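Side-chain contacts in 7,8-dihydro-6-hydroxymethylpterin pyrophosphokinase-dihydropteroate synthase (Plasmodium falciparum, PDB 6JWS), which probably carries out two consecutive steps of folate biosynthesis, pyrophosphorylation of 6-hydroxymethyl-7,8-dihydropterin by ATP and condensation of the resulting diphosphate with 4-aminobenzoate to dihydropteroate: residues Glu108-Phe113 and Thr167-Thr172; Ser317-Tyr322 and Tyr340-Leu345; Leu331-Met336 and Asn347-Leu352. The protein carries 1 engineered substitution. All coordinates share one frame; numbering follows the deposited sequence.

How the contacts relate
All three contacts lie in the pyrophosphokinase part of the chain and on the same side of its centre. Contacts 1 and 3 meet on strand 163-172: CE of Met-336 lies 3.6 Å from CG2 of Val-169, so helices 108-114 and 327-336 both pack against this strand. Contact 2 is the one at the nucleotide, with Ser-317, Ile-318 and His-320 in the ATP pocket; its centre is about 12 Å from that of contact 3. Those two are joined through Tyr-340 O and Ile-349 N, 3.0 Å apart, a probable hydrogen bond. Tyr-340 also stacks on Phe-113 of contact 1, whose centre is about 15 Å from that of contact 2.

Contact 1. Residues Glu108-Phe113 and Thr167-Thr172; sequences EEYETF and TVVVKT
With CG of Tyr-110 anti to the backbone N (chi1 -177°) and CG1 of Val-169 likewise (chi1 177°), the phenol ring and the valine methyl are brought together between helix 108-114 and strand 163-172. CE1 and CD1 of Tyr-110 are the ring atoms nearest CG1 of Val-169, at 3.8 Å and 4.0 Å; the methyl meets the ring obliquely, and the two side chains run at about a right angle to each other. At the far end of the ring the hydroxyl is hydrogen-bonded to the side-chain amide of Asn-50 on strand 46-57, which ties down the polar tip while the ring carbons pack on the valine.

The helix lies on one face of the mixed alpha/beta HPPK domain, whose antiparallel sheet has strand 163-172 as an inner member between strands 16-24 and 46-57. Val-169 and Lys-171, two residues apart on the strand, both project toward the helix, whereas Val-170 between them does not. Tyr-110 packs on Val-169 and Ile-49, and Val-169 in turn touches Ile-17 and Ile-49 on the flanking strands.

One residue earlier on the helix, the pairing becomes looser. Glu-109 bends at chi2 (89°) and brings OE1 to 3.6 Å from CE of Lys-171, a contact with the lysine's methylene chain. The opposite charges lie near each other, beyond a salt bridge, and the position of the ammonium group is itself less certain. The Lys-171 side chain also touches Thr-15 and Cys-107, beside the end of the sheet where Gly-46 helps bind calcium.

Contact 2. Residues Ser317-Tyr322 and Tyr340-Leu345; sequences SIPHVY and YKHNVL. With ATP (adenosine-5'-triphosphate), chain J.
The closest packing is a CH-pi interaction: Pro-319 sets CG over the centre of one face of the His-342 imidazole, 3.6 Å from the ring centroid and 14° off its normal. CD of the proline also reaches the ring, 3.6 Å from CE1 of His-342. A separate, looser apolar contact joins CD of Pro-319 to CG2 of Val-344 at 4.4 Å. A cis peptide bond precedes Pro-319.

Hydrogen bonds hold the imidazole at its rim. Val-344 N donates to ND1 of His-342 almost straight (175°) and in the ring plane, within a type I turn from His-342 to Leu-345, while NE2 is bonded to the carbonyl of Phe-217. With both nitrogens engaged, the ring's rotation is fixed and its face stays presented to the proline.

Residues 317-322 also hold the ATP. Ser-317 N donates to N7 of ATP at 2.7 Å and Ser-317 O accepts from N6 at 2.9 Å, a backbone reading of the adenine edge. NE2 of His-320 lies 3.0 Å from O1G of the gamma-phosphate.

Around this point, Phe-213 of strand 208-214 touches both Pro-319 and His-342, and Tyr-132 of helix 129-148 packs on Val-344 and Ser-317.

Contact 3. Residues Leu331-Met336 and Asn347-Leu352; sequences LCLNDM and NTIRCL
OD1 of Asn-334 is gripped by the guanidinium group of Arg-350 through two bonds of unequal strength. NE of Arg-350 donates to it at 2.8 Å, arriving in the carbonyl plane on a lone pair, with an N-H...O angle of 144°; the second bond, from NH2 of Arg-350 to OD1 of Asn-334 at 3.4 Å, is weak. The oxygen meets the guanidinium near its edge, and the amide and guanidinium planes are turned 75° apart. The arginine reaches this place because its chain, leaving with CG anti to the backbone N (chi1 179°), then bends at chi2 and chi3, which turns NE toward OD1 of Asn-334. Its aliphatic part also passes close, CB lying 3.6 Å from OD1 of Asn-334, and Pro-338 touches the Arg-350 side chain from the loop.

Beneath this polar pair is a hydrophobic one. CG2 of Ile-349 fits against the backbone where Leu-333 meets Asn-334, 3.7 Å from CB of Leu-333 and 3.6 Å from N of Asn-334. The tips of the two side chains touch as well, through CD1 of Ile-349 and CD1 of Leu-333 at 4.0 Å. This inner layer is buried, whereas Arg-350 is exposed, so the polar bond lies on the solvent side of the packing.

Thr-348 is the N-cap of helix 349-364, its OG1 accepting from Cys-351 N at 3.3 Å. Packing of a capped helix start against residues Leu-333 and Asn-334 of helix 327-336, across the loop that carries Tyr-340 to Leu-345, is a helix-loop-helix arrangement, which here joins two successive helices of the HPPK domain.

Contact 1. Residues Glu108-Phe113 and Thr167-Thr172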
loop_
_atom_site.group_PDB
_atom_site.type_symbol
_atom_site.label_atom_id
_atom_site.label_comp_id
_atom_site.label_asym_id
_atom_site.label_seq_id
_atom_site.Cartn_x
_atom_site.Cartn_y
_atom_site.Cartn_z
ATOM N N GLU B 108 -43.441 -8.123 -13.641
ATOM C CA GLU B 108 -44.315 -8.671 -12.610
ATOM C C GLU B 108 -44.134 -10.182 -12.457
ATOM O O GLU B 108 -44.118 -10.676 -11.332
ATOM C CB GLU B 108 -45.781 -8.309 -12.878
ATOM C CG GLU B 108 -46.020 -6.821 -13.126
ATOM C CD GLU B 108 -45.940 -5.849 -11.951
ATOM O OE1 GLU B 108 -45.763 -6.303 -10.794
ATOM O OE2 GLU B 108 -46.061 -4.623 -12.194
ATOM N N GLU B 109 -44.011 -10.913 -13.572
ATOM C CA GLU B 109 -43.814 -12.355 -13.507
ATOM C C GLU B 109 -42.494 -12.690 -12.799
ATOM O O GLU B 109 -42.399 -13.716 -12.122
ATOM C CB GLU B 109 -43.893 -13.005 -14.894
ATOM C CG GLU B 109 -45.296 -13.015 -15.497
ATOM C CD GLU B 109 -45.664 -11.791 -16.327
ATOM O OE1 GLU B 109 -44.751 -11.002 -16.643
ATOM O OE2 GLU B 109 -46.864 -11.624 -16.659
ATOM N N TYR B 110 -41.474 -11.831 -12.985
ATOM C CA TYR B 110 -40.208 -11.993 -12.291
ATOM C C TYR B 110 -40.423 -11.753 -10.804
ATOM O O TYR B 110 -39.930 -12.524 -9.992
ATOM C CB TYR B 110 -39.136 -11.043 -12.835
ATOM C CG TYR B 110 -37.751 -11.180 -12.241
ATOM C CD1 TYR B 110 -37.165 -12.423 -12.049
ATOM C CD2 TYR B 110 -36.997 -10.061 -11.914
ATOM C CE1 TYR B 110 -35.882 -12.550 -11.536
ATOM C CE2 TYR B 110 -35.710 -10.171 -11.413
ATOM C CZ TYR B 110 -35.150 -11.419 -11.219
ATOM O OH TYR B 110 -33.882 -11.542 -10.720
ATOM N N GLU B 111 -41.155 -10.682 -10.474
ATOM C CA GLU B 111 -41.448 -10.298 -9.099
ATOM C C GLU B 111 -42.127 -11.476 -8.394
ATOM O O GLU B 111 -41.780 -11.830 -7.266
ATOM C CB GLU B 111 -42.264 -8.997 -9.103
ATOM C CG GLU B 111 -43.219 -8.827 -7.922
ATOM C CD GLU B 111 -44.684 -8.505 -8.236
ATOM O OE1 GLU B 111 -45.445 -9.441 -8.610
ATOM O OE2 GLU B 111 -45.075 -7.318 -8.092
ATOM N N THR B 112 -43.064 -12.102 -9.117
ATOM C CA THR B 112 -43.863 -13.211 -8.631
ATOM C C THR B 112 -42.949 -14.398 -8.346
ATOM O O THR B 112 -43.040 -15.011 -7.289
ATOM C CB THR B 112 -44.988 -13.505 -9.634
ATOM O OG1 THR B 112 -45.923 -12.437 -9.487
ATOM C CG2 THR B 112 -45.685 -14.830 -9.405
ATOM N N PHE B 113 -42.066 -14.707 -9.304
ATOM C CA PHE B 113 -41.123 -15.798 -9.158
ATOM C C PHE B 113 -40.243 -15.598 -7.921
ATOM O O PHE B 113 -40.059 -16.547 -7.170
ATOM C CB PHE B 113 -40.368 -16.050 -10.462
ATOM C CG PHE B 113 -39.082 -16.818 -10.285
ATOM C CD1 PHE B 113 -39.059 -18.202 -10.397
ATOM C CD2 PHE B 113 -37.891 -16.155 -10.009
ATOM C CE1 PHE B 113 -37.872 -18.906 -10.240
ATOM C CE2 PHE B 113 -36.705 -16.855 -9.838
ATOM C CZ PHE B 113 -36.694 -18.234 -9.957
ATOM N N THR B 167 -24.893 -17.458 -15.220
ATOM C CA THR B 167 -26.330 -17.690 -15.159
ATOM C C THR B 167 -27.098 -16.539 -15.816
ATOM O O THR B 167 -26.552 -15.446 -15.999
ATOM C CB THR B 167 -26.804 -18.028 -13.737
ATOM O OG1 THR B 167 -26.508 -16.965 -12.822
ATOM C CG2 THR B 167 -26.301 -19.377 -13.239
ATOM N N VAL B 168 -28.356 -16.825 -16.203
ATOM C CA VAL B 168 -29.283 -15.873 -16.794
ATOM C C VAL B 168 -30.690 -16.198 -16.299
ATOM O O VAL B 168 -31.023 -17.363 -16.107
ATOM C CB VAL B 168 -29.241 -15.824 -18.339
ATOM C CG1 VAL B 168 -27.834 -15.880 -18.898
ATOM C CG2 VAL B 168 -30.120 -16.878 -18.989
ATOM N N VAL B 169 -31.496 -15.153 -16.069
ATOM C CA VAL B 169 -32.928 -15.322 -15.888
ATOM C C VAL B 169 -33.622 -14.926 -17.193
ATOM O O VAL B 169 -33.317 -13.879 -17.777
ATOM C CB VAL B 169 -33.455 -14.510 -14.692
ATOM C CG1 VAL B 169 -34.961 -14.641 -14.545
ATOM C CG2 VAL B 169 -32.751 -14.847 -13.376
ATOM N N VAL B 170 -34.537 -15.793 -17.651
ATOM C CA VAL B 170 -35.290 -15.625 -18.886
ATOM C C VAL B 170 -36.782 -15.553 -18.557
ATOM O O VAL B 170 -37.318 -16.383 -17.818
ATOM C CB VAL B 170 -34.979 -16.758 -19.887
ATOM C CG1 VAL B 170 -35.644 -16.530 -21.231
ATOM C CG2 VAL B 170 -33.487 -16.893 -20.115
ATOM N N LYS B 171 -37.445 -14.521 -19.088
ATOM C CA LYS B 171 -38.901 -14.517 -19.170
ATOM C C LYS B 171 -39.251 -15.185 -20.497
ATOM O O LYS B 171 -38.885 -14.670 -21.556
ATOM C CB LYS B 171 -39.438 -13.094 -19.006
ATOM C CG LYS B 171 -40.945 -12.882 -19.116
ATOM C CD LYS B 171 -41.288 -11.412 -19.461
ATOM C CE LYS B 171 -41.629 -10.504 -18.289
ATOM N NZ LYS B 171 -41.391 -9.067 -18.599
ATOM N N THR B 172 -39.872 -16.376 -20.412
ATOM C CA THR B 172 -39.967 -17.288 -21.547
ATOM C C THR B 172 -41.419 -17.539 -21.951
ATOM O O THR B 172 -42.335 -17.484 -21.131
ATOM C CB THR B 172 -39.158 -18.574 -21.308
ATOM O OG1 THR B 172 -38.927 -19.168 -22.583
ATOM C CG2 THR B 172 -39.828 -19.573 -20.391
#

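Contact 2. Residues Ser317-Tyr322 and Tyr340-Leu345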
loop_
_atom_site.group_PDB
_atom_site.type_symbol
_atom_site.label_atom_id
_atom_site.label_comp_id
_atom_site.label_asym_id
_atom_site.label_seq_id
_atom_site.Cartn_x
_atom_site.Cartn_y
_atom_site.Cartn_z
ATOM N N SER B 317 -34.513 -32.855 -14.470
ATOM C CA SER B 317 -34.530 -32.506 -13.058
ATOM C C SER B 317 -34.701 -30.997 -12.897
ATOM O O SER B 317 -33.845 -30.222 -13.322
ATOM C CB SER B 317 -33.281 -33.002 -12.359
ATOM O OG SER B 317 -33.388 -32.782 -10.955
ATOM N N ILE B 318 -35.811 -30.589 -12.282
ATOM C CA ILE B 318 -35.995 -29.203 -11.892
ATOM C C ILE B 318 -36.320 -29.164 -10.406
ATOM O O ILE B 318 -37.313 -29.744 -9.986
ATOM C CB ILE B 318 -37.097 -28.496 -12.709
ATOM C CG1 ILE B 318 -36.934 -28.670 -14.222
ATOM C CG2 ILE B 318 -37.210 -27.030 -12.296
ATOM C CD1 ILE B 318 -35.945 -27.741 -14.863
ATOM N N PRO B 319 -35.556 -28.426 -9.568
ATOM C CA PRO B 319 -34.328 -27.753 -9.987
ATOM C C PRO B 319 -33.250 -28.711 -10.483
ATOM O O PRO B 319 -33.290 -29.905 -10.207
ATOM C CB PRO B 319 -33.858 -27.093 -8.686
ATOM C CG PRO B 319 -35.129 -26.846 -7.925
ATOM C CD PRO B 319 -35.932 -28.101 -8.182
ATOM N N HIS B 320 -32.284 -28.177 -11.231
ATOM C CA HIS B 320 -31.155 -28.977 -11.667
ATOM C C HIS B 320 -30.565 -29.720 -10.465
ATOM O O HIS B 320 -30.596 -29.230 -9.334
ATOM C CB HIS B 320 -30.157 -28.106 -12.433
ATOM C CG HIS B 320 -29.041 -28.853 -13.071
ATOM N ND1 HIS B 320 -27.903 -29.216 -12.375
ATOM C CD2 HIS B 320 -28.865 -29.286 -14.337
ATOM C CE1 HIS B 320 -27.068 -29.837 -13.190
ATOM N NE2 HIS B 320 -27.631 -29.894 -14.393
ATOM N N VAL B 321 -30.055 -30.925 -10.735
ATOM C CA VAL B 321 -29.528 -31.836 -9.724
ATOM C C VAL B 321 -28.429 -31.123 -8.933
ATOM O O VAL B 321 -28.282 -31.333 -7.733
ATOM C CB VAL B 321 -29.005 -33.134 -10.389
ATOM C CG1 VAL B 321 -28.169 -33.990 -9.456
ATOM C CG2 VAL B 321 -30.127 -33.967 -10.988
ATOM N N TYR B 322 -27.683 -30.241 -9.604
ATOM C CA TYR B 322 -26.435 -29.767 -9.030
ATOM C C TYR B 322 -26.570 -28.400 -8.360
ATOM O O TYR B 322 -25.600 -27.906 -7.800
ATOM C CB TYR B 322 -25.304 -29.910 -10.052
ATOM C CG TYR B 322 -24.738 -31.310 -10.120
ATOM C CD1 TYR B 322 -23.695 -31.692 -9.289
ATOM C CD2 TYR B 322 -25.253 -32.259 -10.994
ATOM C CE1 TYR B 322 -23.167 -32.973 -9.334
ATOM C CE2 TYR B 322 -24.746 -33.553 -11.044
ATOM C CZ TYR B 322 -23.695 -33.907 -10.212
ATOM O OH TYR B 322 -23.158 -35.157 -10.244
ATOM N N TYR B 340 -33.768 -15.542 -3.102
ATOM C CA TYR B 340 -34.666 -16.584 -3.586
ATOM C C TYR B 340 -34.599 -17.813 -2.676
ATOM O O TYR B 340 -33.511 -18.252 -2.280
ATOM C CB TYR B 340 -34.304 -16.996 -5.016
ATOM C CG TYR B 340 -35.252 -17.987 -5.649
ATOM C CD1 TYR B 340 -36.587 -17.661 -5.857
ATOM C CD2 TYR B 340 -34.825 -19.247 -6.055
ATOM C CE1 TYR B 340 -37.467 -18.557 -6.441
ATOM C CE2 TYR B 340 -35.693 -20.154 -6.647
ATOM C CZ TYR B 340 -37.022 -19.807 -6.830
ATOM O OH TYR B 340 -37.906 -20.660 -7.419
ATOM N N LYS B 341 -35.780 -18.353 -2.348
ATOM C CA LYS B 341 -35.898 -19.662 -1.719
ATOM C C LYS B 341 -36.931 -20.518 -2.449
ATOM O O LYS B 341 -38.105 -20.168 -2.521
ATOM C CB LYS B 341 -36.243 -19.571 -0.228
ATOM C CG LYS B 341 -36.119 -20.906 0.500
ATOM C CD LYS B 341 -36.549 -20.902 1.957
ATOM C CE LYS B 341 -36.463 -22.279 2.593
ATOM N NZ LYS B 341 -37.238 -23.295 1.832
ATOM N N HIS B 342 -36.462 -21.652 -2.968
ATOM C CA HIS B 342 -37.280 -22.700 -3.555
ATOM C C HIS B 342 -37.697 -23.678 -2.451
ATOM O O HIS B 342 -37.054 -23.726 -1.400
ATOM C CB HIS B 342 -36.449 -23.360 -4.662
ATOM C CG HIS B 342 -37.209 -24.230 -5.607
ATOM N ND1 HIS B 342 -37.657 -25.492 -5.260
ATOM C CD2 HIS B 342 -37.545 -24.057 -6.905
ATOM C CE1 HIS B 342 -38.259 -26.043 -6.297
ATOM N NE2 HIS B 342 -38.205 -25.185 -7.321
ATOM N N ASN B 343 -38.767 -24.458 -2.702
ATOM C CA ASN B 343 -39.348 -25.394 -1.745
ATOM C C ASN B 343 -38.336 -26.476 -1.370
ATOM O O ASN B 343 -38.291 -26.956 -0.242
ATOM C CB ASN B 343 -40.556 -26.134 -2.328
ATOM C CG ASN B 343 -41.444 -25.274 -3.202
ATOM O OD1 ASN B 343 -42.196 -24.439 -2.699
ATOM N ND2 ASN B 343 -41.372 -25.479 -4.508
ATOM N N VAL B 344 -37.529 -26.866 -2.350
ATOM C CA VAL B 344 -36.538 -27.916 -2.224
ATOM C C VAL B 344 -35.327 -27.437 -1.422
ATOM O O VAL B 344 -34.555 -28.249 -0.922
ATOM C CB VAL B 344 -36.151 -28.371 -3.643
ATOM C CG1 VAL B 344 -34.686 -28.737 -3.785
ATOM C CG2 VAL B 344 -37.077 -29.454 -4.178
ATOM N N LEU B 345 -35.137 -26.121 -1.314
ATOM C CA LEU B 345 -33.912 -25.611 -0.717
ATOM C C LEU B 345 -34.124 -25.371 0.772
ATOM O O LEU B 345 -35.215 -24.979 1.189
ATOM C CB LEU B 345 -33.462 -24.339 -1.445
ATOM C CG LEU B 345 -33.070 -24.533 -2.912
ATOM C CD1 LEU B 345 -32.423 -23.279 -3.467
ATOM C CD2 LEU B 345 -32.133 -25.718 -3.080
HETATM P PG ATP J . -26.465 -32.160 -16.354
HETATM O O1G ATP J . -25.348 -31.580 -15.506
HETATM O O2G ATP J . -27.477 -32.946 -15.538
HETATM O O3G ATP J . -27.120 -31.104 -17.222
HETATM P PB ATP J . -24.262 -33.560 -17.842
HETATM O O1B ATP J . -24.209 -34.975 -18.305
HETATM O O2B ATP J . -23.252 -33.071 -16.851
HETATM O O3B ATP J . -25.754 -33.251 -17.334
HETATM P PA ATP J . -25.202 -32.306 -20.316
HETATM O O1A ATP J . -25.867 -30.991 -20.047
HETATM O O2A ATP J . -24.498 -32.487 -21.622
HETATM O O3A ATP J . -24.176 -32.611 -19.125
HETATM O "O5'" ATP J . -26.262 -33.497 -20.118
HETATM C "C5'" ATP J . -27.604 -33.155 -19.685
HETATM C "C4'" ATP J . -28.355 -34.415 -19.343
HETATM O "O4'" ATP J . -29.030 -34.261 -18.067
HETATM C "C3'" ATP J . -29.447 -34.808 -20.344
HETATM O "O3'" ATP J . -29.501 -36.226 -20.430
HETATM C "C2'" ATP J . -30.690 -34.143 -19.744
HETATM O "O2'" ATP J . -31.914 -34.776 -20.037
HETATM C "C1'" ATP J . -30.431 -34.293 -18.250
HETATM N N9 ATP J . -31.054 -33.235 -17.453
HETATM C C8 ATP J . -31.860 -33.423 -16.360
HETATM N N7 ATP J . -32.277 -32.292 -15.840
HETATM C C5 ATP J . -31.684 -31.309 -16.621
HETATM C C6 ATP J . -31.724 -29.903 -16.561
HETATM N N6 ATP J . -32.422 -29.236 -15.650
HETATM N N1 ATP J . -31.022 -29.214 -17.497
HETATM C C2 ATP J . -30.327 -29.901 -18.416
HETATM N N3 ATP J . -30.217 -31.222 -18.562
HETATM C C4 ATP J . -30.930 -31.878 -17.624
#

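Contact 3. Residues Leu331-Met336 and Asn347-Leu352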
loop_
_atom_site.group_PDB
_atom_site.type_symbol
_atom_site.label_atom_id
_atom_site.label_comp_id
_atom_site.label_asym_id
_atom_site.label_seq_id
_atom_site.Cartn_x
_atom_site.Cartn_y
_atom_site.Cartn_z
ATOM N N LEU B 331 -22.520 -19.565 -6.593
ATOM C CA LEU B 331 -21.754 -18.350 -6.822
ATOM C C LEU B 331 -22.481 -17.412 -7.810
ATOM O O LEU B 331 -22.689 -16.236 -7.503
ATOM C CB LEU B 331 -20.363 -18.790 -7.307
ATOM C CG LEU B 331 -19.351 -17.707 -7.717
ATOM C CD1 LEU B 331 -18.885 -16.865 -6.521
ATOM C CD2 LEU B 331 -18.148 -18.359 -8.393
ATOM N N CYS B 332 -22.906 -17.946 -8.973
ATOM C CA CYS B 332 -23.635 -17.202 -10.000
ATOM C C CYS B 332 -25.030 -16.787 -9.535
ATOM O O CYS B 332 -25.419 -15.648 -9.748
ATOM C CB CYS B 332 -23.786 -18.024 -11.274
ATOM S SG CYS B 332 -22.238 -18.206 -12.186
ATOM N N LEU B 333 -25.804 -17.704 -8.945
ATOM C CA LEU B 333 -27.153 -17.395 -8.480
ATOM C C LEU B 333 -27.107 -16.315 -7.401
ATOM O O LEU B 333 -28.052 -15.532 -7.275
ATOM C CB LEU B 333 -27.819 -18.657 -7.912
ATOM C CG LEU B 333 -28.053 -19.824 -8.886
ATOM C CD1 LEU B 333 -28.639 -21.040 -8.164
ATOM C CD2 LEU B 333 -28.972 -19.424 -10.028
ATOM N N ASN B 334 -26.018 -16.287 -6.610
ATOM C CA ASN B 334 -25.922 -15.345 -5.505
ATOM C C ASN B 334 -25.848 -13.910 -6.034
ATOM O O ASN B 334 -26.174 -12.980 -5.309
ATOM C CB ASN B 334 -24.759 -15.683 -4.561
ATOM C CG ASN B 334 -24.568 -14.686 -3.432
ATOM O OD1 ASN B 334 -25.460 -14.476 -2.607
ATOM N ND2 ASN B 334 -23.403 -14.060 -3.382
ATOM N N ASP B 335 -25.375 -13.732 -7.279
ATOM C CA ASP B 335 -25.271 -12.411 -7.889
ATOM C C ASP B 335 -26.653 -11.906 -8.291
ATOM O O ASP B 335 -26.911 -10.708 -8.190
ATOM C CB ASP B 335 -24.446 -12.425 -9.181
ATOM C CG ASP B 335 -22.955 -12.637 -9.006
ATOM O OD1 ASP B 335 -22.433 -12.363 -7.908
ATOM O OD2 ASP B 335 -22.330 -13.085 -9.964
ATOM N N MET B 336 -27.512 -12.832 -8.760
ATOM C CA MET B 336 -28.789 -12.511 -9.397
ATOM C C MET B 336 -29.915 -12.506 -8.370
ATOM O O MET B 336 -30.657 -11.538 -8.303
ATOM C CB MET B 336 -29.180 -13.490 -10.516
ATOM C CG MET B 336 -28.075 -13.778 -11.519
ATOM S SD MET B 336 -28.761 -14.592 -12.991
ATOM C CE MET B 336 -29.529 -16.035 -12.252
ATOM N N ASN B 347 -32.605 -23.117 2.497
ATOM C CA ASN B 347 -32.475 -21.706 2.790
ATOM C C ASN B 347 -32.370 -20.916 1.488
ATOM O O ASN B 347 -32.326 -21.485 0.398
ATOM C CB ASN B 347 -31.238 -21.446 3.653
ATOM C CG ASN B 347 -31.475 -20.422 4.750
ATOM O OD1 ASN B 347 -32.189 -19.420 4.565
ATOM N ND2 ASN B 347 -30.865 -20.673 5.900
ATOM N N THR B 348 -32.301 -19.590 1.635
ATOM C CA THR B 348 -32.080 -18.697 0.512
ATOM C C THR B 348 -30.731 -18.997 -0.143
ATOM O O THR B 348 -29.815 -19.540 0.481
ATOM C CB THR B 348 -32.222 -17.229 0.930
ATOM O OG1 THR B 348 -31.053 -16.916 1.684
ATOM C CG2 THR B 348 -33.472 -16.949 1.741
ATOM N N ILE B 349 -30.656 -18.650 -1.429
ATOM C CA ILE B 349 -29.442 -18.711 -2.218
ATOM C C ILE B 349 -28.276 -18.097 -1.444
ATOM O O ILE B 349 -27.226 -18.717 -1.331
ATOM C CB ILE B 349 -29.649 -18.035 -3.592
ATOM C CG1 ILE B 349 -30.687 -18.767 -4.454
ATOM C CG2 ILE B 349 -28.306 -17.922 -4.300
ATOM C CD1 ILE B 349 -30.375 -20.247 -4.677
ATOM N N ARG B 350 -28.458 -16.882 -0.911
ATOM C CA ARG B 350 -27.378 -16.199 -0.217
ATOM C C ARG B 350 -26.902 -17.035 0.975
ATOM O O ARG B 350 -25.699 -17.197 1.158
ATOM C CB ARG B 350 -27.743 -14.756 0.165
ATOM C CG ARG B 350 -26.633 -14.019 0.910
ATOM C CD ARG B 350 -26.353 -12.567 0.525
ATOM N NE ARG B 350 -25.856 -12.351 -0.837
ATOM C CZ ARG B 350 -26.024 -11.222 -1.537
ATOM N NH1 ARG B 350 -26.674 -10.200 -0.994
ATOM N NH2 ARG B 350 -25.556 -11.123 -2.781
ATOM N N CYS B 351 -27.837 -17.570 1.778
ATOM C CA CYS B 351 -27.451 -18.316 2.966
ATOM C C CYS B 351 -26.709 -19.598 2.595
ATOM O O CYS B 351 -25.710 -19.907 3.241
ATOM C CB CYS B 351 -28.631 -18.596 3.891
ATOM S SG CYS B 351 -29.181 -17.127 4.806
ATOM N N LEU B 352 -27.166 -20.299 1.539
ATOM C CA LEU B 352 -26.513 -21.504 1.029
ATOM C C LEU B 352 -25.130 -21.147 0.494
ATOM O O LEU B 352 -24.161 -21.875 0.712
ATOM C CB LEU B 352 -27.350 -22.166 -0.081
ATOM C CG LEU B 352 -28.670 -22.824 0.344
ATOM C CD1 LEU B 352 -29.471 -23.305 -0.854
ATOM C CD2 LEU B 352 -28.444 -23.989 1.313
#